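Local coordinates for protein AvrRxo1-ORF1 (Xanthomonas oryzae pv. oryzicola, PDB 4Z8T) that is a type III effector with a polynucleotide kinase domain related to zeta toxins, probably binds a nucleotide phosphate at a P-loop, and pairs with the chaperone-like AvrRxo1-ORF2, at residues A[8-13]-A[119-124]; A[30-35]-A[127-132]. All coordinates share one frame; numbering follows the deposited sequence.

Contact 1: residues A[8-13]-A[119-124]; sequences EIYGLG and KIFSSA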
loop_
_atom_site.group_PDB
_atom_site.type_symbol
_atom_site.label_atom_id
_atom_site.label_comp_id
_atom_site.label_asym_id
_atom_site.label_seq_id
_atom_site.Cartn_x
_atom_site.Cartn_y
_atom_site.Cartn_z
ATOM N N GLU A 8 38.510 -2.189 20.255
ATOM C CA GLU A 8 39.842 -1.873 19.739
ATOM C C GLU A 8 40.691 -1.110 20.762
ATOM O O GLU A 8 41.889 -1.362 20.892
ATOM C CB GLU A 8 39.735 -1.088 18.427
ATOM C CG GLU A 8 39.233 -1.927 17.253
ATOM C CD GLU A 8 38.067 -1.286 16.513
ATOM O OE1 GLU A 8 38.226 -0.159 15.994
ATOM O OE2 GLU A 8 36.985 -1.915 16.452
ATOM N N ILE A 9 40.065 -0.186 21.485
ATOM C CA ILE A 9 40.756 0.613 22.501
ATOM C C ILE A 9 41.218 -0.239 23.687
ATOM O O ILE A 9 42.344 -0.088 24.180
ATOM C CB ILE A 9 39.844 1.757 23.017
ATOM C CG1 ILE A 9 39.551 2.757 21.895
ATOM C CG2 ILE A 9 40.457 2.457 24.232
ATOM C CD1 ILE A 9 38.487 3.789 22.235
ATOM N N TYR A 10 40.351 -1.136 24.152
ATOM C CA TYR A 10 40.641 -1.887 25.371
ATOM C C TYR A 10 41.067 -3.332 25.121
ATOM O O TYR A 10 41.426 -4.050 26.055
ATOM C CB TYR A 10 39.460 -1.802 26.347
ATOM C CG TYR A 10 39.220 -0.386 26.823
ATOM C CD1 TYR A 10 40.086 0.223 27.723
ATOM C CD2 TYR A 10 38.142 0.351 26.359
ATOM C CE1 TYR A 10 39.874 1.524 28.147
ATOM C CE2 TYR A 10 37.924 1.644 26.780
ATOM C CZ TYR A 10 38.795 2.223 27.674
ATOM O OH TYR A 10 38.574 3.512 28.082
ATOM N N GLY A 11 41.044 -3.750 23.861
ATOM C CA GLY A 11 41.519 -5.078 23.512
ATOM C C GLY A 11 43.034 -5.132 23.591
ATOM O O GLY A 11 43.707 -4.111 23.415
ATOM N N LEU A 12 43.572 -6.318 23.855
ATOM C CA LEU A 12 45.018 -6.483 23.959
ATOM C C LEU A 12 45.603 -7.219 22.765
ATOM O O LEU A 12 45.202 -8.342 22.465
ATOM C CB LEU A 12 45.388 -7.226 25.243
ATOM C CG LEU A 12 45.310 -6.408 26.527
ATOM C CD1 LEU A 12 45.648 -7.265 27.740
ATOM C CD2 LEU A 12 46.228 -5.195 26.437
ATOM N N GLY A 13 46.545 -6.569 22.084
ATOM C CA GLY A 13 47.375 -7.232 21.094
ATOM C C GLY A 13 46.966 -7.113 19.638
ATOM O O GLY A 13 46.278 -6.171 19.232
ATOM N N LYS A 119 29.410 10.407 29.904
ATOM C CA LYS A 119 29.488 9.607 28.687
ATOM C C LYS A 119 30.562 10.177 27.783
ATOM O O LYS A 119 30.487 11.336 27.367
ATOM C CB LYS A 119 28.154 9.602 27.933
ATOM C CG LYS A 119 27.068 8.752 28.558
ATOM C CD LYS A 119 25.781 8.825 27.732
ATOM C CE LYS A 119 24.712 7.898 28.292
ATOM N NZ LYS A 119 23.487 7.871 27.432
ATOM N N ILE A 120 31.557 9.360 27.468
ATOM C CA ILE A 120 32.630 9.810 26.605
ATOM C C ILE A 120 32.784 8.981 25.331
ATOM O O ILE A 120 33.522 9.363 24.418
ATOM C CB ILE A 120 33.936 9.894 27.389
ATOM C CG1 ILE A 120 34.233 8.566 28.066
ATOM C CG2 ILE A 120 33.835 10.982 28.443
ATOM C CD1 ILE A 120 35.190 7.731 27.298
ATOM N N PHE A 121 32.088 7.845 25.272
ATOM C CA PHE A 121 32.025 7.042 24.054
ATOM C C PHE A 121 30.596 7.053 23.516
ATOM O O PHE A 121 29.645 7.136 24.286
ATOM C CB PHE A 121 32.409 5.592 24.338
ATOM C CG PHE A 121 33.823 5.406 24.791
ATOM C CD1 PHE A 121 34.879 5.848 24.008
ATOM C CD2 PHE A 121 34.098 4.746 25.984
ATOM C CE1 PHE A 121 36.198 5.656 24.431
ATOM C CE2 PHE A 121 35.412 4.552 26.410
ATOM C CZ PHE A 121 36.457 5.006 25.630
ATOM N N SER A 122 30.454 6.961 22.201
ATOM C CA SER A 122 29.127 6.906 21.587
ATOM C C SER A 122 28.559 5.498 21.678
ATOM O O SER A 122 29.290 4.539 21.940
ATOM C CB SER A 122 29.208 7.310 20.123
ATOM O OG SER A 122 29.901 6.340 19.362
ATOM N N SER A 123 27.255 5.367 21.461
ATOM C CA SER A 123 26.635 4.046 21.448
ATOM C C SER A 123 27.321 3.128 20.452
ATOM O O SER A 123 27.581 1.963 20.749
ATOM C CB SER A 123 25.143 4.152 21.113
ATOM O OG SER A 123 24.447 4.797 22.163
ATOM N N ALA A 124 27.607 3.641 19.263
ATOM C CA ALA A 124 28.252 2.819 18.250
ATOM C C ALA A 124 29.642 2.377 18.701
ATOM O O ALA A 124 30.070 1.256 18.424
ATOM C CB ALA A 124 28.321 3.555 16.923
#

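Contact 2: residues A[30-35]-A[127-132]; sequences GNWHPE and HSESSF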
loop_
_atom_site.group_PDB
_atom_site.type_symbol
_atom_site.label_atom_id
_atom_site.label_comp_id
_atom_site.label_asym_id
_atom_site.label_seq_id
_atom_site.Cartn_x
_atom_site.Cartn_y
_atom_site.Cartn_z
ATOM N N GLY A 30 40.116 -12.561 28.643
ATOM C CA GLY A 30 41.474 -12.202 29.021
ATOM C C GLY A 30 42.327 -11.529 27.956
ATOM O O GLY A 30 43.541 -11.393 28.125
ATOM N N ASN A 31 41.704 -11.119 26.854
ATOM C CA ASN A 31 42.391 -10.338 25.830
ATOM C C ASN A 31 42.049 -8.857 25.969
ATOM O O ASN A 31 42.209 -8.071 25.032
ATOM C CB ASN A 31 42.026 -10.842 24.435
ATOM C CG ASN A 31 42.916 -11.978 23.977
ATOM O OD1 ASN A 31 44.126 -11.967 24.214
ATOM N ND2 ASN A 31 42.325 -12.966 23.316
ATOM N N TRP A 32 41.569 -8.494 27.153
ATOM C CA TRP A 32 41.218 -7.118 27.464
ATOM C C TRP A 32 42.183 -6.583 28.507
ATOM O O TRP A 32 42.749 -7.351 29.289
ATOM C CB TRP A 32 39.790 -7.050 28.017
ATOM C CG TRP A 32 38.725 -7.522 27.066
ATOM C CD1 TRP A 32 38.342 -8.809 26.834
ATOM C CD2 TRP A 32 37.893 -6.701 26.233
ATOM N NE1 TRP A 32 37.329 -8.841 25.905
ATOM C CE2 TRP A 32 37.036 -7.560 25.519
ATOM C CE3 TRP A 32 37.800 -5.323 26.017
ATOM C CZ2 TRP A 32 36.091 -7.084 24.605
ATOM C CZ3 TRP A 32 36.870 -4.853 25.117
ATOM C CH2 TRP A 32 36.025 -5.731 24.416
ATOM N N HIS A 33 42.378 -5.268 28.513
ATOM C CA HIS A 33 43.109 -4.615 29.592
ATOM C C HIS A 33 42.462 -4.964 30.923
ATOM O O HIS A 33 41.239 -5.014 31.017
ATOM C CB HIS A 33 43.086 -3.102 29.417
ATOM C CG HIS A 33 44.137 -2.585 28.492
ATOM N ND1 HIS A 33 45.327 -2.048 28.943
ATOM C CD2 HIS A 33 44.187 -2.513 27.139
ATOM C CE1 HIS A 33 46.059 -1.672 27.912
ATOM N NE2 HIS A 33 45.389 -1.946 26.803
ATOM N N PRO A 34 43.285 -5.225 31.952
ATOM C CA PRO A 34 42.818 -5.589 33.294
ATOM C C PRO A 34 41.715 -4.684 33.841
ATOM O O PRO A 34 40.765 -5.201 34.426
ATOM C CB PRO A 34 44.087 -5.470 34.160
ATOM C CG PRO A 34 45.220 -5.149 33.204
ATOM C CD PRO A 34 44.735 -5.432 31.824
ATOM N N GLU A 35 41.831 -3.369 33.666
ATOM C CA GLU A 35 40.796 -2.473 34.168
ATOM C C GLU A 35 39.479 -2.735 33.462
ATOM O O GLU A 35 38.413 -2.688 34.080
ATOM C CB GLU A 35 41.179 -1.006 33.967
ATOM C CG GLU A 35 42.361 -0.540 34.787
ATOM C CD GLU A 35 43.680 -0.761 34.083
ATOM O OE1 GLU A 35 43.734 -1.559 33.120
ATOM O OE2 GLU A 35 44.674 -0.122 34.491
ATOM N N HIS A 127 29.143 -0.621 21.059
ATOM C CA HIS A 127 28.191 -1.677 20.698
ATOM C C HIS A 127 28.776 -3.091 20.669
ATOM O O HIS A 127 28.172 -4.032 21.216
ATOM C CB HIS A 127 27.478 -1.392 19.375
ATOM C CG HIS A 127 26.536 -2.484 18.977
ATOM N ND1 HIS A 127 25.335 -2.703 19.617
ATOM C CD2 HIS A 127 26.636 -3.447 18.029
ATOM C CE1 HIS A 127 24.730 -3.745 19.074
ATOM N NE2 HIS A 127 25.498 -4.211 18.108
ATOM N N SER A 128 29.928 -3.253 20.026
ATOM C CA SER A 128 30.554 -4.573 19.961
ATOM C C SER A 128 30.824 -5.111 21.355
ATOM O O SER A 128 30.512 -6.260 21.664
ATOM C CB SER A 128 31.855 -4.519 19.163
ATOM O OG SER A 128 31.582 -4.294 17.794
ATOM N N GLU A 129 31.414 -4.275 22.197
ATOM C CA GLU A 129 31.666 -4.673 23.573
ATOM C C GLU A 129 30.376 -5.035 24.323
ATOM O O GLU A 129 30.338 -6.003 25.086
ATOM C CB GLU A 129 32.420 -3.556 24.302
ATOM C CG GLU A 129 32.913 -3.939 25.680
ATOM C CD GLU A 129 33.622 -2.786 26.360
ATOM O OE1 GLU A 129 33.402 -1.621 25.944
ATOM O OE2 GLU A 129 34.386 -3.042 27.312
ATOM N N SER A 130 29.311 -4.269 24.103
ATOM C CA SER A 130 28.060 -4.522 24.814
ATOM C C SER A 130 27.451 -5.834 24.330
ATOM O O SER A 130 26.822 -6.554 25.103
ATOM C CB SER A 130 27.077 -3.360 24.647
ATOM O OG SER A 130 26.452 -3.382 23.383
ATOM N N SER A 131 27.663 -6.141 23.053
ATOM C CA SER A 131 27.139 -7.379 22.471
ATOM C C SER A 131 27.890 -8.569 23.057
ATOM O O SER A 131 27.288 -9.584 23.421
ATOM C CB SER A 131 27.245 -7.345 20.944
ATOM O OG SER A 131 26.690 -8.519 20.373
ATOM N N PHE A 132 29.204 -8.424 23.176
ATOM C CA PHE A 132 30.025 -9.427 23.838
ATOM C C PHE A 132 29.556 -9.688 25.270
ATOM O O PHE A 132 29.437 -10.840 25.697
ATOM C CB PHE A 132 31.492 -8.998 23.804
ATOM C CG PHE A 132 32.316 -9.570 24.908
ATOM C CD1 PHE A 132 32.804 -10.863 24.832
ATOM C CD2 PHE A 132 32.625 -8.803 26.021
ATOM C CE1 PHE A 132 33.572 -11.389 25.855
ATOM C CE2 PHE A 132 33.389 -9.326 27.049
ATOM C CZ PHE A 132 33.864 -10.622 26.961
#

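Contact 1: residues A[8-13]-A[119-124]
The ring of F121 reaches across from the loop before helix 123-141 to meet I9 and Y10 of the short helix 6-10, and the three side chains account for the contact. The apolar part is made by one methyl and the carbon edges of the two rings. CD1 of I9, at the end of an extended branch, lies 3.7 Å from CE1 of F121, in an oblique approach to the ring. Beside it, CE2 of Y10 comes within 3.8 Å of CZ of F121. The backbones stay well apart, with 11.0 Å between the CA atoms of I9 and F121, so the side chains bridge the gap from opposite directions.

Between the two aromatic rings the meeting is rim to rim. The hydroxyl of Y10 lies near the plane of the F121 ring, its OH 3.6 Å from CZ of F121, while CE2 of F121 lies in the plane of the tyrosine ring. Neither ring offers the other a face.

Each ring instead takes an aliphatic neighbour from its own segment. With chi1 of I9 at -65°, CG1 stands anti to the carbonyl carbon and carries CD1 toward F121, while CG2 is left anti to the backbone N, 3.6 Å above the centre of the Y10 ring. CD1 of I120 lies over the centre of the F121 ring. Outside the pair of segments, R36 makes a cation-pi contact with Y10.

With 118 Å² buried in all and van der Waals contact as its chemistry, this is a small, partly buried junction governed by shape, to which the tyrosine oxygen contributes bulk at the ring edge.

Contact 2: residues A[30-35]-A[127-132]
W32 extends its indole from the turn before helix 34-60 onto helix 123-141, where E129 and F132, one turn apart, receive it. The six-membered end of the indole lies against the glutamate: CH2 of W32 is 3.8 Å from CG of E129, and CZ3 of W32 is equally close to OE2 of E129. The carboxylate is nearly parallel to the indole, with 7° between the planes. At the other end of the indole, the pyrrole ring and F132 form an offset pair with little overlap, centroids 5.3 Å apart and planes inclined by 30°. NE1 of W32 approaches a face of the phenyl ring, 4.0 Å from CZ of F132.

The next shell fixes these groups. NE1 of W32 is hydrogen-bonded to the carbonyl of L26, so the phenyl ring is a packing neighbour and not its acceptor. E129 runs out extended, CG anti to its backbone N (chi1 -172°), which carries the buried carboxylate to several partners: T6 at OE1, and both R36, through a salt bridge, and H40 at OE2. These bonds hold the carboxylate against rotation and probably favour its ionised form. H40 also meets the rings of W32 and F132, edge-to-face with the former.

On the far flank of the helix, the carbonyl of H127 accepts from S131 N and also from S130 OG at 2.8 Å, and K108 bonds both S130 OG and H127 ND1. W32 is thus buried between helix 6-10, which it touches at D7 and Y10, and helix 123-141, while helix 34-60 supplies R36 and H40 and helix 108-113 packs on E129 through L111.

In the fold
Contacts 1 and 2 lie with their centres 8 Å apart on the same side of the chain's centre, about 21 to 22 Å from it. Both involve the start of helix 123-141, contact 1 in the loop leading into it and contact 2 in its early turns. Their segments alternate along the chain, 8-13 and 30-35 first, then 119-124 and 127-132. The two N-terminal segments are themselves joined by a probable backbone hydrogen bond from H33 to Y10 and by a second, from L12 to N31, that is unusually short and so less certain. The N-terminal part of this construct is thereby packed onto a helix within the zeta-toxin-like region, at whose start S123 and H127 also touch the AvrRxo1-ORF2 chain.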